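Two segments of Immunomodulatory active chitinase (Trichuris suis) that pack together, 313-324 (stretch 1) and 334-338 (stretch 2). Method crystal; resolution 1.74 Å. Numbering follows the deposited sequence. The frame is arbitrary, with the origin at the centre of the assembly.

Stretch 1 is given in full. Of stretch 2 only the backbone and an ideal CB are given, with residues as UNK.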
# COMPACT_ATOMS: atom_id res chain seq x y z
N GLU A 313 11.88 29.55 -8.21
CA GLU A 313 11.65 30.90 -8.72
C GLU A 313 12.88 31.78 -8.51
O GLU A 313 13.17 32.65 -9.35
CB GLU A 313 10.44 31.52 -8.02
CG GLU A 313 9.10 31.13 -8.61
CD GLU A 313 7.95 31.56 -7.72
OE1 GLU A 313 8.21 31.85 -6.53
OE2 GLU A 313 6.80 31.63 -8.20
N VAL A 314 13.60 31.59 -7.41
CA VAL A 314 14.89 32.25 -7.24
C VAL A 314 15.83 31.86 -8.38
O VAL A 314 16.53 32.71 -8.95
CB VAL A 314 15.52 31.91 -5.87
CG1 VAL A 314 17.00 32.36 -5.84
CG2 VAL A 314 14.69 32.55 -4.73
N CYS A 315 15.85 30.57 -8.74
CA CYS A 315 16.69 30.15 -9.85
C CYS A 315 16.33 30.90 -11.13
O CYS A 315 17.22 31.33 -11.88
CB CYS A 315 16.55 28.64 -10.06
SG CYS A 315 17.56 27.68 -8.93
N GLN A 316 15.03 31.05 -11.40
CA GLN A 316 14.58 31.80 -12.57
C GLN A 316 15.09 33.24 -12.52
O GLN A 316 15.50 33.78 -13.55
CB GLN A 316 13.05 31.76 -12.64
CG GLN A 316 12.42 32.26 -13.94
CD GLN A 316 10.99 31.76 -14.13
OE1 GLN A 316 10.72 30.91 -14.98
NE2 GLN A 316 10.06 32.29 -13.33
N LYS A 317 15.09 33.86 -11.34
CA LYS A 317 15.58 35.24 -11.26
C LYS A 317 17.10 35.32 -11.36
O LYS A 317 17.63 36.27 -11.94
CB LYS A 317 15.09 35.88 -9.96
CG LYS A 317 13.59 36.14 -9.93
CD LYS A 317 13.18 36.87 -8.66
CE LYS A 317 11.71 37.24 -8.70
NZ LYS A 317 11.38 38.00 -9.94
N LEU A 318 17.82 34.32 -10.84
CA LEU A 318 19.26 34.27 -11.05
C LEU A 318 19.61 34.19 -12.53
O LEU A 318 20.55 34.84 -13.00
CB LEU A 318 19.85 33.07 -10.30
CG LEU A 318 19.97 33.30 -8.79
CD1 LEU A 318 20.36 32.01 -8.08
CD2 LEU A 318 20.98 34.40 -8.54
N SER A 319 18.84 33.40 -13.29
CA SER A 319 19.05 33.35 -14.73
C SER A 319 18.79 34.70 -15.39
O SER A 319 19.40 35.01 -16.41
CB SER A 319 18.14 32.28 -15.35
OG SER A 319 18.42 31.02 -14.78
N SER A 320 17.88 35.49 -14.82
CA SER A 320 17.54 36.80 -15.36
C SER A 320 18.46 37.91 -14.86
O SER A 320 18.18 39.09 -15.10
CB SER A 320 16.09 37.15 -15.01
OG SER A 320 15.19 36.22 -15.59
N GLY A 321 19.53 37.57 -14.16
CA GLY A 321 20.50 38.57 -13.77
C GLY A 321 20.35 39.12 -12.37
O GLY A 321 20.97 40.14 -12.06
N ALA A 322 19.55 38.49 -11.51
CA ALA A 322 19.49 38.90 -10.12
C ALA A 322 20.83 38.68 -9.43
O ALA A 322 21.62 37.81 -9.81
CB ALA A 322 18.39 38.13 -9.38
N LYS A 323 21.09 39.48 -8.40
CA LYS A 323 22.35 39.42 -7.67
C LYS A 323 22.17 38.58 -6.41
O LYS A 323 21.24 38.81 -5.63
CB LYS A 323 22.83 40.83 -7.29
CG LYS A 323 24.09 40.84 -6.42
CD LYS A 323 24.51 42.25 -6.02
CE LYS A 323 23.35 43.04 -5.44
NZ LYS A 323 23.76 44.26 -4.68
N ARG A 324 23.05 37.61 -6.23
CA ARG A 324 23.09 36.79 -5.02
C ARG A 324 24.19 37.30 -4.11
O ARG A 324 25.30 37.61 -4.56
CB ARG A 324 23.33 35.33 -5.39
CG ARG A 324 23.59 34.40 -4.22
CD ARG A 324 23.83 32.99 -4.72
NE ARG A 324 23.97 32.01 -3.64
CZ ARG A 324 25.12 31.77 -3.01
NH1 ARG A 324 26.21 32.46 -3.33
NH2 ARG A 324 25.17 30.84 -2.06
N UNK A 334 21.00 35.96 0.22
CA UNK A 334 19.86 36.77 -0.14
C UNK A 334 19.99 37.20 -1.59
O UNK A 334 21.07 37.10 -2.19
CB UNK A 334 19.74 37.98 0.78
N UNK A 335 18.87 37.61 -2.16
CA UNK A 335 18.75 37.91 -3.58
C UNK A 335 18.24 39.33 -3.74
O UNK A 335 17.30 39.73 -3.05
CB UNK A 335 17.82 36.91 -4.28
N UNK A 336 18.88 40.09 -4.63
CA UNK A 336 18.46 41.45 -4.94
C UNK A 336 18.23 41.55 -6.44
O UNK A 336 19.10 41.16 -7.23
CB UNK A 336 19.50 42.47 -4.47
N UNK A 337 17.07 42.08 -6.83
CA UNK A 337 16.75 42.31 -8.24
C UNK A 337 15.96 43.61 -8.31
O UNK A 337 14.76 43.62 -8.01
CB UNK A 337 15.97 41.14 -8.84
N UNK A 338 16.63 44.70 -8.68
CA UNK A 338 15.98 46.00 -8.64
C UNK A 338 15.64 46.35 -7.20
O UNK A 338 16.51 46.31 -6.32
CB UNK A 338 14.72 46.01 -9.51

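Stretch 1 carries the end of a helix, 313-319, then a turn through S320, G321 and A322, and the first two residues of a strand, K323 and R324, and stretch 2 runs antiparallel beside that strand. The backbone sets the register before any side chain is chosen. K323 N donates to the carbonyl O of position 336 at 2.9 Å, and the N of position 336 returns a bond to K323 O, also 2.9 Å, both nearly straight. Position 336 is therefore paired with K323, and 335 with R324, so their side chains fall on opposite faces of the sheet.

At position 334 the CA-to-CB bond points away from stretch 1, and no atom of stretch 1 lies within 5.5 Å of the ideal CB. The extended backbone angles suit any strand residue, and this contact alone cannot choose among them. The residue is Y334. Its ring, with chi1 p, ends nearer to stretch 1 than its CB begins, but even its closest side-chain atom, Y334 CD1, stays 5.8 Å from K323 O; the closer approach is through the backbone, where R324 CA lies 3.5 Å from Y334 O in a CA-H...O contact.

Position 335 carries the main demand. Its ideal CB sits on the same face as R324, 4.9 Å from V314 CG1 and 5.3 Å from A322 CB, and the helix offers the methyls of V314 and L318 and the CB of K317 around the space in front of it. Nothing polar on those groups asks for a partner, so a branched or long aliphatic chain fits the chemistry: leucine, isoleucine or methionine, with valine likely to reach less far. The residue is L335, with chi1 t and chi2 p. Its CG lies 3.8 Å from A322 CB, while both methyls reach V314 CG1, CD2 at 4.1 Å and CD1 at 4.2 Å; CD1 also comes 3.5 Å from L318 CD2, and CD2 lies 3.9 Å from K317 CB. One side chain thus packs the strand of stretch 2 against the helix and against A322 in the turn after it.

Position 336 points to the other face, shared with K323, whose CE is 4.0 Å from the ideal CB. What is on offer is the aliphatic run of a lysine, and a beta-branched residue such as valine, isoleucine or threonine would suit both that neighbour and the strand. It is V336, chi1 t, with its CB 4.0 Å from K323 CE.

At position 337 the CB leaves sideways, 3.9 Å from A322 CB and 5.1 Å from K317 CD. The chain must first pass an alanine methyl, then can meet the lysine's ammonium, so a long side chain ending in an acceptor is favoured: glutamine or glutamate. Q337 extends with chi1 and chi2 both t, and K317 NZ donates to Q337 OE1 at 3.0 Å. Its NE2 lies 4.1 Å from S320 CB.

Position 338 has phi 64° and psi -126°, and stretch 1 is out of reach. Positive phi favours glycine, and G338 is what is found.

Stretch 2, residues 334-338: YLVQG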
# COMPACT_ATOMS: atom_id res chain seq x y z
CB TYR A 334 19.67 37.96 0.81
CG TYR A 334 20.75 39.03 0.85
CD1 TYR A 334 20.67 40.15 0.03
CD2 TYR A 334 21.79 38.95 1.76
CE1 TYR A 334 21.63 41.16 0.10
CE2 TYR A 334 22.74 39.97 1.85
CZ TYR A 334 22.66 41.06 1.01
OH TYR A 334 23.61 42.04 1.08
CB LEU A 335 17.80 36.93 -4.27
CG LEU A 335 17.86 36.93 -5.79
CD1 LEU A 335 19.02 36.07 -6.22
CD2 LEU A 335 16.57 36.43 -6.40
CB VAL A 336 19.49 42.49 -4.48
CG1 VAL A 336 18.93 43.89 -4.65
CG2 VAL A 336 19.91 42.24 -3.04
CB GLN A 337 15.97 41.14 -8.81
CG GLN A 337 15.66 41.21 -10.29
CD GLN A 337 14.69 40.11 -10.71
OE1 GLN A 337 13.60 39.97 -10.14
NE2 GLN A 337 15.08 39.32 -11.69
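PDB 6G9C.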